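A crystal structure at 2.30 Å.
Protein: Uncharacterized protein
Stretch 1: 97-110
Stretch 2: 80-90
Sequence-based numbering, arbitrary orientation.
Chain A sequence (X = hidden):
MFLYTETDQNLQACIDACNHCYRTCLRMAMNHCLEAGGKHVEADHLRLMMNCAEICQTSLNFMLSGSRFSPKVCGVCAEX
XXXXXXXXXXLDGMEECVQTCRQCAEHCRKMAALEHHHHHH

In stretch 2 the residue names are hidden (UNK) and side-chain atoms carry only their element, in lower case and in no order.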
ATOM      1  N   CYS A  97     -21.610  -3.257   2.775  1.00 31.77           N
ATOM      2  CA  CYS A  97     -20.624  -3.341   1.708  1.00 33.06           C
ATOM      3  C   CYS A  97     -21.236  -3.072   0.334  1.00 33.70           C
ATOM      4  O   CYS A  97     -20.632  -2.396  -0.501  1.00 32.44           O
ATOM      5  CB  CYS A  97     -19.950  -4.713   1.725  1.00 35.73           C
ATOM      6  SG  CYS A  97     -18.404  -4.777   0.804  1.00 37.76           S
ATOM      7  N   VAL A  98     -22.433  -3.603   0.099  1.00 31.53           N
ATOM      8  CA  VAL A  98     -23.121  -3.389  -1.169  1.00 28.63           C
ATOM      9  C   VAL A  98     -23.305  -1.887  -1.377  1.00 27.84           C
ATOM     10  O   VAL A  98     -22.982  -1.351  -2.435  1.00 32.84           O
ATOM     11  CB  VAL A  98     -24.522  -4.057  -1.184  1.00 32.73           C
ATOM     12  CG1 VAL A  98     -25.218  -3.767  -2.505  1.00 26.17           C
ATOM     13  CG2 VAL A  98     -24.398  -5.561  -0.976  1.00 26.58           C
ATOM     14  N   GLN A  99     -23.811  -1.217  -0.346  1.00 26.66           N
ATOM     15  CA  GLN A  99     -24.065   0.220  -0.372  1.00 30.80           C
ATOM     16  C   GLN A  99     -22.837   1.066  -0.708  1.00 33.88           C
ATOM     17  O   GLN A  99     -22.874   1.907  -1.611  1.00 33.19           O
ATOM     18  CB  GLN A  99     -24.615   0.665   0.985  1.00 39.65           C
ATOM     19  CG  GLN A  99     -24.772   2.169   1.143  1.00 54.53           C
ATOM     20  CD  GLN A  99     -26.189   2.651   0.886  1.00 65.94           C
ATOM     21  OE1 GLN A  99     -26.727   2.486  -0.212  1.00 71.23           O
ATOM     22  NE2 GLN A  99     -26.806   3.246   1.907  1.00 70.78           N
ATOM     23  N   THR A 100     -21.753   0.844   0.029  1.00 31.51           N
ATOM     24  CA  THR A 100     -20.536   1.613  -0.176  1.00 27.21           C
ATOM     25  C   THR A 100     -19.883   1.330  -1.530  1.00 23.29           C
ATOM     26  O   THR A 100     -19.339   2.234  -2.153  1.00 24.39           O
ATOM     27  CB  THR A 100     -19.519   1.363   0.965  1.00 30.84           C
ATOM     28  OG1 THR A 100     -18.458   2.322   0.871  1.00 39.57           O
ATOM     29  CG2 THR A 100     -18.937  -0.043   0.882  1.00 24.87           C
ATOM     30  N   CYS A 101     -19.947   0.087  -1.991  1.00 19.38           N
ATOM     31  CA  CYS A 101     -19.358  -0.242  -3.276  1.00 18.83           C
ATOM     32  C   CYS A 101     -20.112   0.417  -4.429  1.00 24.58           C
ATOM     33  O   CYS A 101     -19.500   0.789  -5.428  1.00 27.83           O
ATOM     34  CB  CYS A 101     -19.295  -1.759  -3.474  1.00 18.66           C
ATOM     35  SG  CYS A 101     -17.935  -2.569  -2.559  1.00 28.67           S
ATOM     36  N   ARG A 102     -21.430   0.569  -4.297  1.00 26.52           N
ATOM     37  CA  ARG A 102     -22.235   1.210  -5.341  1.00 28.45           C
ATOM     38  C   ARG A 102     -21.955   2.706  -5.411  1.00 25.61           C
ATOM     39  O   ARG A 102     -21.828   3.274  -6.501  1.00 35.09           O
ATOM     40  CB  ARG A 102     -23.732   1.002  -5.083  1.00 29.90           C
ATOM     41  CG  ARG A 102     -24.229  -0.409  -5.333  1.00 30.31           C
ATOM     42  CD  ARG A 102     -25.673  -0.565  -4.874  1.00 37.26           C
ATOM     43  NE  ARG A 102     -26.186  -1.904  -5.157  1.00 48.21           N
ATOM     44  CZ  ARG A 102     -27.368  -2.352  -4.753  1.00 41.34           C
ATOM     45  NH1 ARG A 102     -27.750  -3.585  -5.053  1.00 34.17           N
ATOM     46  NH2 ARG A 102     -28.163  -1.567  -4.039  1.00 29.31           N
ATOM     47  N   GLN A 103     -21.878   3.340  -4.243  1.00 28.27           N
ATOM     48  CA  GLN A 103     -21.612   4.773  -4.153  1.00 31.00           C
ATOM     49  C   GLN A 103     -20.232   5.086  -4.716  1.00 28.78           C
ATOM     50  O   GLN A 103     -20.087   5.953  -5.571  1.00 33.36           O
ATOM     51  CB  GLN A 103     -21.680   5.249  -2.697  1.00 40.09           C
ATOM     52  CG  GLN A 103     -21.266   6.717  -2.517  1.00 61.17           C
ATOM     53  CD  GLN A 103     -21.105   7.138  -1.055  1.00 71.28           C
ATOM     54  OE1 GLN A 103     -20.281   6.579  -0.316  1.00 67.11           O
ATOM     55  NE2 GLN A 103     -21.886   8.140  -0.637  1.00 65.13           N
ATOM     56  N   CYS A 104     -19.219   4.373  -4.239  1.00 26.54           N
ATOM     57  CA  CYS A 104     -17.870   4.608  -4.713  1.00 21.31           C
ATOM     58  C   CYS A 104     -17.785   4.465  -6.227  1.00 15.06           C
ATOM     59  O   CYS A 104     -17.164   5.278  -6.895  1.00 13.86           O
ATOM     60  CB  CYS A 104     -16.903   3.643  -4.017  1.00 19.77           C
ATOM     61  SG  CYS A 104     -15.168   3.842  -4.483  1.00 26.77           S
ATOM     62  N   ALA A 105     -18.419   3.426  -6.763  1.00 25.51           N
ATOM     63  CA  ALA A 105     -18.412   3.170  -8.208  1.00 27.64           C
ATOM     64  C   ALA A 105     -19.002   4.346  -8.993  1.00 25.12           C
ATOM     65  O   ALA A 105     -18.525   4.688 -10.077  1.00 23.01           O
ATOM     66  CB  ALA A 105     -19.191   1.897  -8.524  1.00 25.70           C
ATOM     67  N   GLU A 106     -20.043   4.953  -8.436  1.00 26.44           N
ATOM     68  CA  GLU A 106     -20.700   6.095  -9.059  1.00 25.62           C
ATOM     69  C   GLU A 106     -19.773   7.311  -9.071  1.00 26.37           C
ATOM     70  O   GLU A 106     -19.630   7.976 -10.099  1.00 25.39           O
ATOM     71  CB  GLU A 106     -22.004   6.425  -8.319  1.00 26.03           C
ATOM     72  CG  GLU A 106     -22.661   7.723  -8.773  1.00 38.48           C
ATOM     73  CD  GLU A 106     -23.969   8.027  -8.050  1.00 50.89           C
ATOM     74  OE1 GLU A 106     -24.466   9.165  -8.205  1.00 59.42           O
ATOM     75  OE2 GLU A 106     -24.507   7.140  -7.342  1.00 44.35           O
ATOM     76  N   HIS A 107     -19.150   7.614  -7.936  1.00 23.97           N
ATOM     77  CA  HIS A 107     -18.236   8.756  -7.893  1.00 24.54           C
ATOM     78  C   HIS A 107     -17.029   8.518  -8.786  1.00 21.61           C
ATOM     79  O   HIS A 107     -16.565   9.431  -9.457  1.00 25.09           O
ATOM     80  CB  HIS A 107     -17.749   9.039  -6.469  1.00 23.87           C
ATOM     81  CG  HIS A 107     -18.791   9.637  -5.586  1.00 33.20           C
ATOM     82  ND1 HIS A 107     -19.554   8.883  -4.722  1.00 35.21           N
ATOM     83  CD2 HIS A 107     -19.226  10.913  -5.460  1.00 36.79           C
ATOM     84  CE1 HIS A 107     -20.414   9.669  -4.100  1.00 33.46           C
ATOM     85  NE2 HIS A 107     -20.237  10.905  -4.530  1.00 37.31           N
ATOM     86  N   CYS A 108     -16.523   7.292  -8.790  1.00 21.61           N
ATOM     87  CA  CYS A 108     -15.374   6.981  -9.612  1.00 21.89           C
ATOM     88  C   CYS A 108     -15.719   7.136 -11.088  1.00 21.87           C
ATOM     89  O   CYS A 108     -14.890   7.607 -11.868  1.00 22.36           O
ATOM     90  CB  CYS A 108     -14.862   5.573  -9.303  1.00 22.45           C
ATOM     91  SG  CYS A 108     -13.907   5.496  -7.745  1.00 30.70           S
ATOM     92  N   ARG A 109     -16.934   6.751 -11.474  1.00 16.24           N
ATOM     93  CA  ARG A 109     -17.346   6.898 -12.864  1.00 20.83           C
ATOM     94  C   ARG A 109     -17.362   8.380 -13.230  1.00 16.49           C
ATOM     95  O   ARG A 109     -16.991   8.756 -14.340  1.00 19.86           O
ATOM     96  CB  ARG A 109     -18.727   6.267 -13.109  1.00 24.88           C
ATOM     97  CG  ARG A 109     -18.650   4.839 -13.644  1.00 24.32           C
ATOM     98  CD  ARG A 109     -20.004   4.317 -14.102  1.00 19.88           C
ATOM     99  NE  ARG A 109     -20.956   4.216 -12.992  1.00 30.66           N
ATOM    100  CZ  ARG A 109     -20.964   3.234 -12.097  1.00 19.89           C
ATOM    101  NH1 ARG A 109     -21.863   3.237 -11.125  1.00 19.85           N
ATOM    102  NH2 ARG A 109     -20.086   2.242 -12.186  1.00 23.20           N
ATOM    103  N   LYS A 110     -17.775   9.223 -12.289  1.00 23.02           N
ATOM    104  CA  LYS A 110     -17.801  10.663 -12.535  1.00 32.48           C
ATOM    105  C   LYS A 110     -16.376  11.182 -12.732  1.00 31.20           C
ATOM    106  O   LYS A 110     -16.140  12.033 -13.582  1.00 30.01           O
ATOM    107  CB  LYS A 110     -18.457  11.404 -11.371  1.00 32.37           C
ATOM    108  CG  LYS A 110     -19.890  10.991 -11.120  1.00 48.66           C
ATOM    109  CD  LYS A 110     -20.505  11.774  -9.972  1.00 53.77           C
ATOM    110  CE  LYS A 110     -21.880  11.223  -9.632  1.00 54.08           C
ATOM    111  NZ  LYS A 110     -22.755  11.193 -10.837  1.00 42.79           N
ATOM    112  N   UNK A  80     -14.324  -2.538 -10.614  1.00 26.01           N
ATOM    113  CA  UNK A  80     -14.085  -3.500  -9.541  1.00 24.44           C
ATOM    114  C   UNK A  80     -15.099  -3.348  -8.408  1.00 16.04           C
ATOM    115  O   UNK A  80     -15.528  -4.333  -7.817  1.00 16.51           O
ATOM    116  c   UNK A  80     -12.425  -4.273  -7.804  1.00 23.11           C
ATOM    117  c   UNK A  80     -12.644  -3.352  -8.993  1.00 28.85           C
ATOM    118  c   UNK A  80     -10.220  -3.285  -9.797  1.00 28.79           C
ATOM    119  c   UNK A  80     -11.653  -3.658 -10.111  1.00 22.22           C
ATOM    120  N   UNK A  81     -15.485  -2.111  -8.115  1.00 19.38           N
ATOM    121  CA  UNK A  81     -16.468  -1.852  -7.069  1.00 22.68           C
ATOM    122  C   UNK A  81     -17.826  -2.460  -7.440  1.00 28.88           C
ATOM    123  O   UNK A  81     -18.491  -3.053  -6.589  1.00 23.60           O
ATOM    124  c   UNK A  81     -16.623  -0.345  -6.828  1.00 25.18           C
ATOM    125  s   UNK A  81     -15.227   0.443  -5.935  1.00 28.44           S
ATOM    126  N   UNK A  82     -18.238  -2.306  -8.701  1.00 28.69           N
ATOM    127  CA  UNK A  82     -19.513  -2.861  -9.157  1.00 21.40           C
ATOM    128  C   UNK A  82     -19.505  -4.373  -9.019  1.00 20.58           C
ATOM    129  O   UNK A  82     -20.493  -4.971  -8.593  1.00 21.34           O
ATOM    130  c   UNK A  82     -19.803  -2.514 -10.622  1.00 27.09           C
ATOM    131  o   UNK A  82     -19.893  -0.407 -11.721  1.00 45.78           O
ATOM    132  c   UNK A  82     -20.363  -1.113 -10.802  1.00 37.95           C
ATOM    133  o   UNK A  82     -21.284  -0.722 -10.049  1.00 43.33           O
ATOM    134  N   UNK A  83     -18.400  -4.997  -9.401  1.00 16.48           N
ATOM    135  CA  UNK A  83     -18.317  -6.445  -9.294  1.00 23.99           C
ATOM    136  C   UNK A  83     -18.345  -6.863  -7.825  1.00 25.73           C
ATOM    137  O   UNK A  83     -19.023  -7.821  -7.469  1.00 29.29           O
ATOM    138  c   UNK A  83     -17.047  -6.961  -9.981  1.00 18.63           C
ATOM    139  N   UNK A  84     -17.633  -6.140  -6.964  1.00 30.67           N
ATOM    140  CA  UNK A  84     -17.619  -6.492  -5.546  1.00 28.79           C
ATOM    141  C   UNK A  84     -19.008  -6.336  -4.928  1.00 22.81           C
ATOM    142  O   UNK A  84     -19.415  -7.139  -4.090  1.00 27.18           O
ATOM    143  s   UNK A  84     -16.406  -6.065  -3.019  1.00 25.99           S
ATOM    144  c   UNK A  84     -16.600  -5.635  -4.782  1.00 19.77           C
ATOM    145  N   UNK A  85     -19.737  -5.306  -5.346  1.00 27.53           N
ATOM    146  CA  UNK A  85     -21.085  -5.071  -4.825  1.00 27.24           C
ATOM    147  C   UNK A  85     -22.008  -6.239  -5.167  1.00 30.74           C
ATOM    148  O   UNK A  85     -22.828  -6.653  -4.348  1.00 31.63           O
ATOM    149  c   UNK A  85     -21.660  -3.779  -5.399  1.00 26.49           C
ATOM    150  N   UNK A  86     -21.874  -6.767  -6.377  1.00 26.41           N
ATOM    151  CA  UNK A  86     -22.710  -7.879  -6.800  1.00 37.23           C
ATOM    152  C   UNK A  86     -22.346  -9.148  -6.041  1.00 37.56           C
ATOM    153  O   UNK A  86     -23.216  -9.958  -5.705  1.00 35.79           O
ATOM    154  c   UNK A  86     -23.175  -6.951  -9.118  1.00 42.15           C
ATOM    155  n   UNK A  86     -23.496  -6.251 -12.882  1.00 54.52           N
ATOM    156  c   UNK A  86     -22.581  -8.095  -8.308  1.00 28.09           C
ATOM    157  c   UNK A  86     -23.643  -6.035 -11.412  1.00 55.17           C
ATOM    158  c   UNK A  86     -23.093  -7.212 -10.613  1.00 48.18           C
ATOM    159  N   UNK A  87     -21.060  -9.315  -5.758  1.00 34.55           N
ATOM    160  CA  UNK A  87     -20.599 -10.481  -5.020  1.00 32.80           C
ATOM    161  C   UNK A  87     -21.170 -10.445  -3.605  1.00 27.08           C
ATOM    162  O   UNK A  87     -21.592 -11.470  -3.077  1.00 29.64           O
ATOM    163  o   UNK A  87     -18.595 -11.665  -4.320  1.00 44.24           O
ATOM    164  c   UNK A  87     -19.069 -10.500  -4.971  1.00 37.58           C
ATOM    165  N   UNK A  88     -21.198  -9.260  -3.000  1.00 24.82           N
ATOM    166  CA  UNK A  88     -21.721  -9.120  -1.644  1.00 27.78           C
ATOM    167  C   UNK A  88     -23.244  -9.266  -1.555  1.00 38.03           C
ATOM    168  O   UNK A  88     -23.780  -9.535  -0.476  1.00 31.53           O
ATOM    169  s   UNK A  88     -19.543  -7.646  -0.634  1.00 29.59           S
ATOM    170  c   UNK A  88     -21.301  -7.777  -1.042  1.00 24.91           C
ATOM    171  N   UNK A  89     -23.941  -9.087  -2.677  1.00 34.09           N
ATOM    172  CA  UNK A  89     -25.398  -9.218  -2.693  1.00 38.25           C
ATOM    173  C   UNK A  89     -25.814 -10.640  -2.319  1.00 38.28           C
ATOM    174  O   UNK A  89     -26.890 -10.857  -1.758  1.00 35.16           O
ATOM    175  o   UNK A  89     -26.813  -8.045  -6.556  1.00 38.40           O
ATOM    176  c   UNK A  89     -26.384  -7.106  -5.854  1.00 37.79           C
ATOM    177  o   UNK A  89     -26.363  -5.925  -6.250  1.00 38.17           O
ATOM    178  c   UNK A  89     -25.859  -7.404  -4.452  1.00 41.98           C
ATOM    179  c   UNK A  89     -25.959  -8.874  -4.079  1.00 35.91           C
ATOM    180  N   UNK A  90     -24.947 -11.599  -2.632  1.00 42.14           N
ATOM    181  CA  UNK A  90     -25.187 -13.012  -2.346  1.00 53.09           C
ATOM    182  C   UNK A  90     -25.172 -13.344  -0.848  1.00 53.67           C
ATOM    183  O   UNK A  90     -25.967 -14.161  -0.385  1.00 58.30           O
ATOM    184  c   UNK A  90     -24.128 -13.877  -3.045  1.00 58.68           C
ATOM    185  c   UNK A  90     -24.889 -14.316  -5.420  1.00 74.97           C
ATOM    186  n   UNK A  90     -26.048 -14.315  -5.894  1.00 80.59           N
ATOM    187  o   UNK A  90     -23.900 -13.862  -6.036  1.00 74.05           O
ATOM    188  c   UNK A  90     -24.670 -14.898  -4.037  1.00 66.36           C
TER
HETATM  189  O   HOH W   1     -22.897   1.684  -8.796  1.00 34.54           O
HETATM  190  O   HOH W   2     -24.932  -3.560  -7.095  1.00 31.11           O

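Position 80 carries four side-chain carbons, forked at the first, with one arm two carbons long. This is Ile-80, whose end leads away from stretch 1 and is buried elsewhere in the structure.

Position 81 has one carbon and then a sulfur. The carbon lies 3.4 Å from Cys-101 O and the sulfur 3.7 Å from Cys-104 SG, so the residue is Cys-81. Its CB also packs 3.8 Å from Ala-105 CB; a short side chain fits where the helices run close.

At 82, two carbons are followed by two oxygens on the second, one of them 2.7 Å from Arg-109 NH2. A carboxylate this near its backbone marks Asp-82, and OD2 accepts a hydrogen bond within a salt bridge. Position 83 has a lone carbon facing no residue of stretch 1: Ala-83.

Position 84 again shows one carbon and a sulfur, the latter 3.8 Å from Cys-101 SG. Cys-84 thus adds a compact, polarizable atom to a buried surface. At 85 a single carbon sits 3.7 Å from Cys-101 CB. It belongs to Ala-85, whose CA is only 4.5 Å from Val-98 CA, an approach compatible with so small a side chain.

Four carbons in a row ending in nitrogen identify 86 as Lys-86, directed away from stretch 1 and exposed. Position 87, one carbon and one oxygen, is Ser-87; it makes no contact here, and its hydroxyl is hydrogen-bonded elsewhere in the structure.

The carbon and sulfur at 88 approach Val-98 CG2 at 3.8 Å and Cys-97 SG at 3.4 Å, respectively. This is Cys-88; the sulfur separation is far longer than a disulfide bond. At 89, three carbons end in two oxygens, one of which is 3.0 Å from Arg-102 NH1. Glu-89 has the reach for this salt bridge, in which NH1 donates to OE1. Position 90 has three carbons, the third bearing oxygen and nitrogen: Gln-90, exposed, poorly ordered and free of stretch 1.

The helices run nearly antiparallel, at 162°, with axes approaching to 8.1 Å. Cysteines and alanines permit this closeness, and Val-98 packs against the backbone and side chains near Ala-85 and Cys-88. Two salt bridges line one side of this apolar seam; in each, one carboxylate oxygen (Asp-82 OD2, Glu-89 OE1) meets the edge of a guanidinium, near its plane. A water bridges each pair: water 1 donates to Asp-82 OD1 and Arg-102 O while accepting from Arg-109 NH1, and water 2 accepts from Arg-102 NE and donates to Glu-89 OE1.

Stretch 2 80-90: ICDACAKSCEQ
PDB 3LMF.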